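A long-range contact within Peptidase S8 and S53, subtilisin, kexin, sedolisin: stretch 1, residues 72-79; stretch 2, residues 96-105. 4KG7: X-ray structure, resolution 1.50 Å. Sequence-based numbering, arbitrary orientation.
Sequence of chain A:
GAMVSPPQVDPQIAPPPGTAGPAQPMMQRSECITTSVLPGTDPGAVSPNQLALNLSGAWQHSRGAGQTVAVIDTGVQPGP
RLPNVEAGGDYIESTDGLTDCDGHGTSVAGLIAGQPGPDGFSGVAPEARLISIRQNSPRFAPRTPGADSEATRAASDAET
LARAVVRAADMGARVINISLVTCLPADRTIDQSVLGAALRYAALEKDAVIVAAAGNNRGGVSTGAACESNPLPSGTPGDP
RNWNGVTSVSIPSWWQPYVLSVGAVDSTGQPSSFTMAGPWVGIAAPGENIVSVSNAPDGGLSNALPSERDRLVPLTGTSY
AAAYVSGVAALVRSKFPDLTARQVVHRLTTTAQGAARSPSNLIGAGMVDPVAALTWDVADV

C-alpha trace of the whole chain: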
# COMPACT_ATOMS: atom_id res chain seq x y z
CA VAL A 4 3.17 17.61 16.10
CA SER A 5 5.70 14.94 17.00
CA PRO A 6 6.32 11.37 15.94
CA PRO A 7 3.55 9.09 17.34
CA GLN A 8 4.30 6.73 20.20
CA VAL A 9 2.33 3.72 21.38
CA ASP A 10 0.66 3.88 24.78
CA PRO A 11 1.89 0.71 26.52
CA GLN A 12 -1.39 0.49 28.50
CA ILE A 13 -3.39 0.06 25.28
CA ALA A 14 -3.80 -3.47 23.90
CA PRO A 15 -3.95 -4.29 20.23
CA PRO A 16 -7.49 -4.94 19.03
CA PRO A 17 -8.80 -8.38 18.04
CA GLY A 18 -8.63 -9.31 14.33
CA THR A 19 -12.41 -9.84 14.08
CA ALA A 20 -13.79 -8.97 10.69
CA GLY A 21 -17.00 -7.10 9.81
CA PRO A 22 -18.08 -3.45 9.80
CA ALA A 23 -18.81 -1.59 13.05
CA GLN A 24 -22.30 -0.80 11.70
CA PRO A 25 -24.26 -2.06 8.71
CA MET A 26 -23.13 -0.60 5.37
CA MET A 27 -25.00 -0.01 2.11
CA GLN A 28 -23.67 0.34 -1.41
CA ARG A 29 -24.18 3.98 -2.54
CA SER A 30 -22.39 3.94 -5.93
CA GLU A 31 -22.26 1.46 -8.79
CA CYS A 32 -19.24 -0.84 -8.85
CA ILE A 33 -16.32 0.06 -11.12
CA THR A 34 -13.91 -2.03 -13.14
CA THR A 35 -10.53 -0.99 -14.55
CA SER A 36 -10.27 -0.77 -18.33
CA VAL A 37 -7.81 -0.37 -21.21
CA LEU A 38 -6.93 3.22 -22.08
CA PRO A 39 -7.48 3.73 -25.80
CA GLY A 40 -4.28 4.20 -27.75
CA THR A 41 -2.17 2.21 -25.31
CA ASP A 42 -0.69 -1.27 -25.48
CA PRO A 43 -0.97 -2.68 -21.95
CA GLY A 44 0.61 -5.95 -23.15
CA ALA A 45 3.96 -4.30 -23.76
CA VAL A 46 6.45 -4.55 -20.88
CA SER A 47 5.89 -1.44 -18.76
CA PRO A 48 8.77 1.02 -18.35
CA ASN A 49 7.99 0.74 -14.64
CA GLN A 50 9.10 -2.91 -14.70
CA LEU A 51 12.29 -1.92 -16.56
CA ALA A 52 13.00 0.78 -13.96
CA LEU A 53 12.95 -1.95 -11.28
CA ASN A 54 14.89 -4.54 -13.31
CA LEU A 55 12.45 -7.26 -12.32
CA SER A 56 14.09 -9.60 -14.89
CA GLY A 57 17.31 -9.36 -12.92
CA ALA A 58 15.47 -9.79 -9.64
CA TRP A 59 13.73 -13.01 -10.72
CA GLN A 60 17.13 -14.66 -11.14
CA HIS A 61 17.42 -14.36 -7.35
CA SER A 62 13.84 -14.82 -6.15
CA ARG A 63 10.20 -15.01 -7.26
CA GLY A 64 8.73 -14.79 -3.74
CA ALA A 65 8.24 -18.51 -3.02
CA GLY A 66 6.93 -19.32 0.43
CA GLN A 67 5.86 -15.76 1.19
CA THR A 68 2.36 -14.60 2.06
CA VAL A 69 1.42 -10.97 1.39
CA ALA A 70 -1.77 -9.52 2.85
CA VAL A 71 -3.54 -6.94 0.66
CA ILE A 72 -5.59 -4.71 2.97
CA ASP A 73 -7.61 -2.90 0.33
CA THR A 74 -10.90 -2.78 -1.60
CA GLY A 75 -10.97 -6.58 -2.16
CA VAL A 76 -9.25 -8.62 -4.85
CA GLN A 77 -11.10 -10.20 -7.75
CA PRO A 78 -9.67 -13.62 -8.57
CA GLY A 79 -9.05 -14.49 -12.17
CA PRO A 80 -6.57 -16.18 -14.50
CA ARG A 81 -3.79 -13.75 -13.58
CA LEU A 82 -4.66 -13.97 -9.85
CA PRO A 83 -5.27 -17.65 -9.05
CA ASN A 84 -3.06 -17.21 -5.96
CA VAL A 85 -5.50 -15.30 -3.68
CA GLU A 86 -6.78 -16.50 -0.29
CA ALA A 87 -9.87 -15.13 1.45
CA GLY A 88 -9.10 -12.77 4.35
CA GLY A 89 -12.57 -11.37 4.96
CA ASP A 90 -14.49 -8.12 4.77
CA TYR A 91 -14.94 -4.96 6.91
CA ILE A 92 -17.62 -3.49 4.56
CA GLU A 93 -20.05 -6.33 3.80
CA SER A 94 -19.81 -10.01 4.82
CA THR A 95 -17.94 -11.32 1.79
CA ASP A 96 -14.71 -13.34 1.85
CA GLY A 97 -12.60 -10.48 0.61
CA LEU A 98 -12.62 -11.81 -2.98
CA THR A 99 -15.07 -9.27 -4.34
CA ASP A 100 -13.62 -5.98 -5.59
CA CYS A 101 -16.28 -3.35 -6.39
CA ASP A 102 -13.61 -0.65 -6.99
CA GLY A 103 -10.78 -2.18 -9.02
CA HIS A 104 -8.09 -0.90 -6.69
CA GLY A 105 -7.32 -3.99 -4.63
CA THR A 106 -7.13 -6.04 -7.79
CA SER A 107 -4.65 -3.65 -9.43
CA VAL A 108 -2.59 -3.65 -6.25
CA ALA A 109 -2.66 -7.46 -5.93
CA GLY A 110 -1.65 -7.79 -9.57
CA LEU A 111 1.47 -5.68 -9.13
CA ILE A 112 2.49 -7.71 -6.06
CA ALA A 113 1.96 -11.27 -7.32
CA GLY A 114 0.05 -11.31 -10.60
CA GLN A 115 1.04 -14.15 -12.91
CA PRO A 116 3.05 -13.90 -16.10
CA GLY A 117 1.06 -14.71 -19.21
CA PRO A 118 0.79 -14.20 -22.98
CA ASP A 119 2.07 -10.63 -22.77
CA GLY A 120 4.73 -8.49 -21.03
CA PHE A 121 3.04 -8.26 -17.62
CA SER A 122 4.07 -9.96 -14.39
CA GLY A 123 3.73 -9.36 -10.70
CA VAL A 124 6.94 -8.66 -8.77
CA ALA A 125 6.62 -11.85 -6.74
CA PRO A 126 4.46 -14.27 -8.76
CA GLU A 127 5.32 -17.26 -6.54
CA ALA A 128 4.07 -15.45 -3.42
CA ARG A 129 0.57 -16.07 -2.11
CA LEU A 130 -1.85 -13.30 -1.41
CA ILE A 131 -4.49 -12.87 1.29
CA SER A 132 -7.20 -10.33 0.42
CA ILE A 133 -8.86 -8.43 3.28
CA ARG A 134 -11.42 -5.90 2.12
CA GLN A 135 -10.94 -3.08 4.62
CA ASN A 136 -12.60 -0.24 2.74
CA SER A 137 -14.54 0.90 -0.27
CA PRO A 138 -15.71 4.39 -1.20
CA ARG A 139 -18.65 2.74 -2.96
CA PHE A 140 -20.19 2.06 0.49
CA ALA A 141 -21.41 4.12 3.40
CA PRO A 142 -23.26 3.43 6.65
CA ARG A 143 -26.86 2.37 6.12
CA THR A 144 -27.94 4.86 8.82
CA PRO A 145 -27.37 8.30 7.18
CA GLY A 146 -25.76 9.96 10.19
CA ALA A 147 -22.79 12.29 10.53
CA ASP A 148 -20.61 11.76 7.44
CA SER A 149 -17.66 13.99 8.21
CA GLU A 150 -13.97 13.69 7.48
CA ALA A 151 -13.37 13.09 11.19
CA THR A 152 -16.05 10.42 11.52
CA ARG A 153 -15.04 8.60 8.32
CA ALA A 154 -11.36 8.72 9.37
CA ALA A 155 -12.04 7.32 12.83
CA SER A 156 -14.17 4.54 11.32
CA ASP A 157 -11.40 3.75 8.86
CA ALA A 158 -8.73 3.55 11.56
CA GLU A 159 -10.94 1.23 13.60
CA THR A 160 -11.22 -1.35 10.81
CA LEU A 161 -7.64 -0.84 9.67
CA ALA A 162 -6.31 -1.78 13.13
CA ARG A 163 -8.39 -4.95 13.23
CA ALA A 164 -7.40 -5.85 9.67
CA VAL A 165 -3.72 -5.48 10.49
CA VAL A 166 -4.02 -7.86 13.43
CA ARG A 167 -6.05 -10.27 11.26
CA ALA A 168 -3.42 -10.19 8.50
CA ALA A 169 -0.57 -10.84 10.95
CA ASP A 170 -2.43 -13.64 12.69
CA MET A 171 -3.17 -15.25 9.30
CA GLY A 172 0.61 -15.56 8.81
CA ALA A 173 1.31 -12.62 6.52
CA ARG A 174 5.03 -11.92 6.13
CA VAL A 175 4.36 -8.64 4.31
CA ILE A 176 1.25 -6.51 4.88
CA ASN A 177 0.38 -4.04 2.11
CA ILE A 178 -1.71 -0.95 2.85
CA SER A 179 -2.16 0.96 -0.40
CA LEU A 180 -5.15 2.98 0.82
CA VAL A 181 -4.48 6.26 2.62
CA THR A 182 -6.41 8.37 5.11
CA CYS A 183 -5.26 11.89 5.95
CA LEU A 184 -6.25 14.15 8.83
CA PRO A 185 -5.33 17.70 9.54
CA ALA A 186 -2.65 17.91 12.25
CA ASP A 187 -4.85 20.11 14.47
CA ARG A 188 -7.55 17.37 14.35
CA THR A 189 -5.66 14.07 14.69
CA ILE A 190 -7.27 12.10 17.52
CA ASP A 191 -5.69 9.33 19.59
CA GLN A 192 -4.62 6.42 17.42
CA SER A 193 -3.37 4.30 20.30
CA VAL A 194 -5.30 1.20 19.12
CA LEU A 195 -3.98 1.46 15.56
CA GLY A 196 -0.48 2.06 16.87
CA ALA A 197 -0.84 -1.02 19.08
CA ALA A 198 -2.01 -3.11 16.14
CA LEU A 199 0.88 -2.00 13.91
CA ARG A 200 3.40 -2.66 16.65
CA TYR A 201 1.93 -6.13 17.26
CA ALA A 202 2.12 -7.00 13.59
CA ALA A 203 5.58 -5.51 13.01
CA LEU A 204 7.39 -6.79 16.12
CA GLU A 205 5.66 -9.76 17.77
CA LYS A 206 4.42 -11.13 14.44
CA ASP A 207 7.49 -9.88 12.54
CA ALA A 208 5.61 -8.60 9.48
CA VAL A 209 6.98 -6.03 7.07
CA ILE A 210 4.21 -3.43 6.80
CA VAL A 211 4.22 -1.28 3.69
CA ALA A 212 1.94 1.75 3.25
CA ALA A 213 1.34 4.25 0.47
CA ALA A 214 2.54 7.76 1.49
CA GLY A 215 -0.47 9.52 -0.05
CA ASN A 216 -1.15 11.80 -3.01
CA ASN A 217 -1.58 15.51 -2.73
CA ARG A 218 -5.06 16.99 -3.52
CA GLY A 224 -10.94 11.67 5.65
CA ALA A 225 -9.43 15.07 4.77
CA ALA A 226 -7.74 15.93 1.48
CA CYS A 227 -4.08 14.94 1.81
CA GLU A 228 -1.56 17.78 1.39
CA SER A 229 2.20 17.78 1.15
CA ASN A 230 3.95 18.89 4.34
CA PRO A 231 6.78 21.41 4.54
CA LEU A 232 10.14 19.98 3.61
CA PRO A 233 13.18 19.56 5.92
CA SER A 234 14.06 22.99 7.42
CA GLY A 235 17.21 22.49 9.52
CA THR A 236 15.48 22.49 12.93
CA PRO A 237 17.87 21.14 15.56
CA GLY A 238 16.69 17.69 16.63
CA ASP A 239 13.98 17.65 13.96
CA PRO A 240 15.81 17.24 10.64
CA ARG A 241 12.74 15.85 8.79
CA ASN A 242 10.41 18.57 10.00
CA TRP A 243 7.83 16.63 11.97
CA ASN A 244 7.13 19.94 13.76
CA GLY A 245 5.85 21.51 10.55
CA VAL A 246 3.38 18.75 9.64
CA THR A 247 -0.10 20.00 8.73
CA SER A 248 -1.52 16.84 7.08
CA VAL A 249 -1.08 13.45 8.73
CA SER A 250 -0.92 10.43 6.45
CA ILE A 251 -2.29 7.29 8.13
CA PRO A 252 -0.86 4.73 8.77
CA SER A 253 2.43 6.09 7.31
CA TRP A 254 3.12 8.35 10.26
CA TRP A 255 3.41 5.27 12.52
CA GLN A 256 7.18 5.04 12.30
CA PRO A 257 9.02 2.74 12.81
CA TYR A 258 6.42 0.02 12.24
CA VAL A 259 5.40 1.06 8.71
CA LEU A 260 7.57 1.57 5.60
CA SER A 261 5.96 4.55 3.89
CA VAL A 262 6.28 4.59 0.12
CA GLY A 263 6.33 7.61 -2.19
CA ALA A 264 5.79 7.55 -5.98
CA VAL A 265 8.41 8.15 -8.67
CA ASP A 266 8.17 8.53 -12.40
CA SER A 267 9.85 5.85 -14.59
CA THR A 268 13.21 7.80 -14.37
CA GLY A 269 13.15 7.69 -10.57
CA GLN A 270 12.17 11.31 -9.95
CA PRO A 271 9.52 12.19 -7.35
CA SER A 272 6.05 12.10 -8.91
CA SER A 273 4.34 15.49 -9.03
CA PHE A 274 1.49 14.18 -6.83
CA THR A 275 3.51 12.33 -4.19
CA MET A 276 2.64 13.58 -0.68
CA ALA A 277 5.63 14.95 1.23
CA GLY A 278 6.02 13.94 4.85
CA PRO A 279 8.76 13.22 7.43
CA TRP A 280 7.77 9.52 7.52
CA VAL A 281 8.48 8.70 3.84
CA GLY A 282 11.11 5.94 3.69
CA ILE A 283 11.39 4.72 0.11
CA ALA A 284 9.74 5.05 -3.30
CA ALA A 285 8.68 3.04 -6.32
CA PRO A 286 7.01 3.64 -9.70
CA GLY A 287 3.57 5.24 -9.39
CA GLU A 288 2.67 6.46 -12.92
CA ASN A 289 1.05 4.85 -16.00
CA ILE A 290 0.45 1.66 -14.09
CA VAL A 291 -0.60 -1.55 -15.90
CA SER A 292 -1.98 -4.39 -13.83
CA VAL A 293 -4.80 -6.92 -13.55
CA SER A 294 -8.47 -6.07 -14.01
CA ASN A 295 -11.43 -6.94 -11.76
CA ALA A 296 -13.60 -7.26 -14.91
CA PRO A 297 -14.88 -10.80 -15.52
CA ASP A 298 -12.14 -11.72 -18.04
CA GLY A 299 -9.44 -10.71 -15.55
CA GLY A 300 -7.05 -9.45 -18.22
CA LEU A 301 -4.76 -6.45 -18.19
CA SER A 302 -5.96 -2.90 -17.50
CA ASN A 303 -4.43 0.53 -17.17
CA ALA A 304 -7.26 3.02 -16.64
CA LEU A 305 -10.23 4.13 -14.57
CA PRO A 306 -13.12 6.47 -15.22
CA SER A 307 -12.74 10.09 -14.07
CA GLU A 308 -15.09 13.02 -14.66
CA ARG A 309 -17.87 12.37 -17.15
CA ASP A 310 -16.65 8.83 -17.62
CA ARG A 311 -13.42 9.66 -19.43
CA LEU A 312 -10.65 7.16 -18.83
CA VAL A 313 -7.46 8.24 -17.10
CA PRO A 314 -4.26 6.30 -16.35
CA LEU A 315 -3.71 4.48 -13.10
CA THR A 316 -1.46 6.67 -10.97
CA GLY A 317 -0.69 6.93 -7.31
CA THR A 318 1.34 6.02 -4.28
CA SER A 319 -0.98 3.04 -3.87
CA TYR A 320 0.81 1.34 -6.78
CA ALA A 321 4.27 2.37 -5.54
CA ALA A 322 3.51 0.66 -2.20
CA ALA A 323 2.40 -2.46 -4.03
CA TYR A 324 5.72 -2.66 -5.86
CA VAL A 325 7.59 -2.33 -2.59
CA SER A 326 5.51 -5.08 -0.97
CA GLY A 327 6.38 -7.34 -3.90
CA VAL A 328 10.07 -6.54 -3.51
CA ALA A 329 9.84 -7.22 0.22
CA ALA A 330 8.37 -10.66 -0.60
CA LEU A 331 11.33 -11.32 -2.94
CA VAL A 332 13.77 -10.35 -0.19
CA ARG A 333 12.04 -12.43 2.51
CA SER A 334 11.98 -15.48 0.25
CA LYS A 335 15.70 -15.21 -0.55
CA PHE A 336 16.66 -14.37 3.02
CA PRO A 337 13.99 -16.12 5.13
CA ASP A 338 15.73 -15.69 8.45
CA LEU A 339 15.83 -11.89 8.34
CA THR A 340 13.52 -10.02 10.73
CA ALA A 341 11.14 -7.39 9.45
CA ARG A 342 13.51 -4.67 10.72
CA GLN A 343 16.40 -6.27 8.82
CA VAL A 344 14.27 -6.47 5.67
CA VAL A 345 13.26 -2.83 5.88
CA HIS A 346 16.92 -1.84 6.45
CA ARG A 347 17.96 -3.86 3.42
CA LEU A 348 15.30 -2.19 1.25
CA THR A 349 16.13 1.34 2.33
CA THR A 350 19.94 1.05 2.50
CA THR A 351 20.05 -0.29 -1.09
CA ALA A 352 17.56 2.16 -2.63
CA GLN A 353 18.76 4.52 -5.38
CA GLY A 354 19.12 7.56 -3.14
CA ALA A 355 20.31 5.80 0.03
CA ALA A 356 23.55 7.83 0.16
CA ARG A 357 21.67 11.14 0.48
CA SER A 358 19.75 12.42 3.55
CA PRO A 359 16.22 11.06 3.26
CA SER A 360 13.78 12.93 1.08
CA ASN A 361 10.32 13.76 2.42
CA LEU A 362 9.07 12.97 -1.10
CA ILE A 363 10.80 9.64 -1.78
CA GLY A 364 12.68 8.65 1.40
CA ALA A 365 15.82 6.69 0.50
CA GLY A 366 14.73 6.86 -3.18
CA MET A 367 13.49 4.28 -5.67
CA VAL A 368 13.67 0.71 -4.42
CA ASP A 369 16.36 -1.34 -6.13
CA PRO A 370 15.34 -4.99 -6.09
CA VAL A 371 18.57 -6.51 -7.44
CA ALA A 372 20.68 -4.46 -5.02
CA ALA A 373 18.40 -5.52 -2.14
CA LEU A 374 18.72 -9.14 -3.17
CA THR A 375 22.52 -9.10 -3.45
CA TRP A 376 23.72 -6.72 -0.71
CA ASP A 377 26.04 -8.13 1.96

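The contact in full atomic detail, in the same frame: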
# COMPACT_ATOMS: atom_id res chain seq x y z
N ILE A 72 -4.55 -5.37 2.19
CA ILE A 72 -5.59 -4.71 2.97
C ILE A 72 -6.08 -3.59 2.08
O ILE A 72 -5.39 -2.62 1.90
CB ILE A 72 -5.03 -4.23 4.31
CG1 ILE A 72 -4.51 -5.43 5.12
CG2 ILE A 72 -6.08 -3.44 5.05
CD1 ILE A 72 -4.02 -5.05 6.51
N ASP A 73 -7.24 -3.78 1.45
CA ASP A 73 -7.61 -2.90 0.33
C ASP A 73 -9.10 -2.99 0.06
O ASP A 73 -9.89 -3.22 0.97
CB ASP A 73 -6.75 -3.27 -0.89
CG ASP A 73 -6.43 -2.09 -1.77
OD1 ASP A 73 -7.36 -1.60 -2.42
OD2 ASP A 73 -5.25 -1.64 -1.86
N THR A 74 -9.50 -2.77 -1.19
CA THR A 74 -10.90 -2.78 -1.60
C THR A 74 -11.39 -4.18 -2.03
O THR A 74 -12.43 -4.30 -2.69
CB THR A 74 -11.16 -1.81 -2.77
OG1 THR A 74 -10.53 -2.31 -3.97
CG2 THR A 74 -10.69 -0.37 -2.49
N GLY A 75 -10.67 -5.25 -1.65
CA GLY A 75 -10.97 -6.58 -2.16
C GLY A 75 -10.14 -6.87 -3.39
O GLY A 75 -9.61 -5.94 -4.05
N VAL A 76 -10.03 -8.16 -3.71
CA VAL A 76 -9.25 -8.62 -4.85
C VAL A 76 -10.10 -9.59 -5.62
O VAL A 76 -10.56 -10.60 -5.07
CB VAL A 76 -7.94 -9.31 -4.42
CG1 VAL A 76 -7.18 -9.88 -5.63
CG2 VAL A 76 -7.04 -8.36 -3.67
N GLN A 77 -10.31 -9.32 -6.89
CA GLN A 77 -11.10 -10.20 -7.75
C GLN A 77 -10.24 -11.30 -8.36
O GLN A 77 -9.39 -11.02 -9.19
CB GLN A 77 -11.74 -9.37 -8.86
CG GLN A 77 -12.97 -9.96 -9.51
CD GLN A 77 -14.17 -10.01 -8.55
OE1 GLN A 77 -14.56 -9.01 -7.90
NE2 GLN A 77 -14.75 -11.17 -8.44
N PRO A 78 -10.47 -12.57 -7.96
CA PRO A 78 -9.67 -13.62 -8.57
C PRO A 78 -9.92 -13.76 -10.06
O PRO A 78 -10.98 -13.46 -10.56
CB PRO A 78 -10.11 -14.90 -7.83
CG PRO A 78 -10.85 -14.42 -6.61
CD PRO A 78 -11.46 -13.11 -7.00
N GLY A 79 -8.89 -14.19 -10.77
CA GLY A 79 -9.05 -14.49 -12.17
C GLY A 79 -7.83 -15.23 -12.67
O GLY A 79 -7.00 -15.63 -11.89
N ASP A 96 -15.97 -12.68 1.51
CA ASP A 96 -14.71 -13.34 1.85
C ASP A 96 -13.49 -12.50 1.52
O ASP A 96 -12.37 -12.92 1.73
CB ASP A 96 -14.64 -14.70 1.14
CG ASP A 96 -14.75 -14.61 -0.38
OD1 ASP A 96 -14.85 -13.49 -0.94
OD2 ASP A 96 -14.79 -15.71 -1.00
N GLY A 97 -13.70 -11.30 1.01
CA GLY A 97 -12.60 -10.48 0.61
C GLY A 97 -12.23 -10.62 -0.86
O GLY A 97 -11.32 -9.93 -1.34
N LEU A 98 -12.94 -11.49 -1.58
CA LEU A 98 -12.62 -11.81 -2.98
C LEU A 98 -13.61 -11.18 -3.96
O LEU A 98 -13.76 -11.65 -5.09
CB LEU A 98 -12.50 -13.33 -3.18
CG LEU A 98 -11.48 -14.00 -2.28
CD1 LEU A 98 -11.54 -15.49 -2.49
CD2 LEU A 98 -10.08 -13.41 -2.54
N THR A 99 -14.26 -10.12 -3.50
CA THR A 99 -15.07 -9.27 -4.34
C THR A 99 -14.49 -7.85 -4.31
O THR A 99 -14.41 -7.23 -3.27
CB THR A 99 -16.53 -9.23 -3.87
OG1 THR A 99 -17.10 -10.54 -3.93
CG2 THR A 99 -17.30 -8.30 -4.76
N ASP A 100 -14.14 -7.32 -5.48
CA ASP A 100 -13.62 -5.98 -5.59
C ASP A 100 -14.58 -5.12 -6.43
O ASP A 100 -14.62 -5.26 -7.65
CB ASP A 100 -12.25 -6.05 -6.25
CG ASP A 100 -11.57 -4.70 -6.38
OD1 ASP A 100 -12.12 -3.70 -5.85
OD2 ASP A 100 -10.52 -4.64 -7.04
N CYS A 101 -15.29 -4.23 -5.76
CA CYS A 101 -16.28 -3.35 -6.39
C CYS A 101 -15.63 -2.06 -6.92
O CYS A 101 -16.29 -1.23 -7.53
CB CYS A 101 -17.36 -3.05 -5.34
SG CYS A 101 -18.83 -2.07 -5.79
N ASP A 102 -14.32 -1.91 -6.71
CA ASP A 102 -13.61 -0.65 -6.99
C ASP A 102 -12.52 -0.79 -8.05
O ASP A 102 -12.26 0.13 -8.80
CB ASP A 102 -12.94 -0.15 -5.72
CG ASP A 102 -13.94 0.30 -4.69
OD1 ASP A 102 -14.31 1.48 -4.72
OD2 ASP A 102 -14.37 -0.54 -3.87
N GLY A 103 -11.86 -1.92 -8.08
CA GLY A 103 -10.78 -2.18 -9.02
C GLY A 103 -9.40 -2.04 -8.39
O GLY A 103 -8.39 -2.49 -8.94
N HIS A 104 -9.36 -1.36 -7.25
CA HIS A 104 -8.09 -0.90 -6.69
C HIS A 104 -7.29 -2.04 -6.09
O HIS A 104 -6.10 -2.25 -6.41
CB HIS A 104 -8.40 0.17 -5.66
CG HIS A 104 -7.19 0.89 -5.17
ND1 HIS A 104 -6.49 0.49 -4.06
CD2 HIS A 104 -6.56 1.98 -5.65
CE1 HIS A 104 -5.45 1.29 -3.90
NE2 HIS A 104 -5.46 2.19 -4.86
N GLY A 105 -7.95 -2.82 -5.24
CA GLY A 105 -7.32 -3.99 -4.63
C GLY A 105 -6.78 -4.96 -5.67
O GLY A 105 -5.71 -5.55 -5.51
O HOH W 1 -14.81 -3.15 -3.13
O HOH W 2 -17.15 -11.51 -6.69
O HOH W 3 -16.53 -7.53 -8.98

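Thr74 has the largest area covered by the other stretch. Its CA-to-CB bond points toward that stretch, and chi1 is in the p well. The hydroxyl works in both directions. It donates to Asp100, with OG1 of Thr74 2.8 Å from OD1 of Asp100. It also accepts from the backbone of Gly105, whose N lies 2.9 Å from OG1 of Thr74. One buried side chain thus joins the loop of the second stretch to the start of its helix. Asp100 OD1 is held within its own stretch as well. OD1 of Asp100 accepts from N of Asp102 at 3.0 Å and from N of Gly103 at 2.9 Å, so the carboxylate braces the turn that leads into the helix. The carbonyl of Thr74 is served by a water, which lies 2.7 Å from O of Thr74. The same water accepts from N of Cys101 at 2.9 Å and donates to OD2 of Asp102 at 2.7 Å.

Leu98 comes next in covered area. CA of Leu98 is 3.2 Å from O of Val76, a CA-H...O contact. CB of Leu98 is 4.0 Å from CG of Pro78, an apolar contact near the exposed end of the interface. Next to it, N of Val76 donates to O of Gly97 at 3.2 Å with a nearly straight geometry.

Gly105 covers almost as much surface as Leu98. It has no side chain, and the backbones come close here: CA of Gly105 is 3.1 Å from O of Gly75, a CA-H...O contact. An ideal CB on Gly105 would lie 1.8 Å from O of Gly75, a clash. Gly75 is confined too, since an ideal CB on Gly75 would sit 2.2 Å from O of Thr99, also a clash. Its backbone angles also call for glycine.

Asp73 and His104 meet beside this close approach. ND1 of His104 donates to OD1 of Asp73 at 2.8 Å and 173°. The acceptor lies at the ring edge, near the ring plane, as suits a hydrogen bond donated by a ring nitrogen. OD1 of Asp73 also accepts from N of Thr74 at 2.7 Å. In a subtilisin-family peptidase, an Asp-His pair of this kind is expected in the catalytic triad.

At the other end, the side chain of Gln77 leaves the backbone sideways, but its end comes nearer. OE1 of Gln77 accepts from N of Asp100 at 3.0 Å and 176°. A second water accepts from NE2 of Gln77 at 3.0 Å and bonds to OG1 of Thr99 at 2.9 Å.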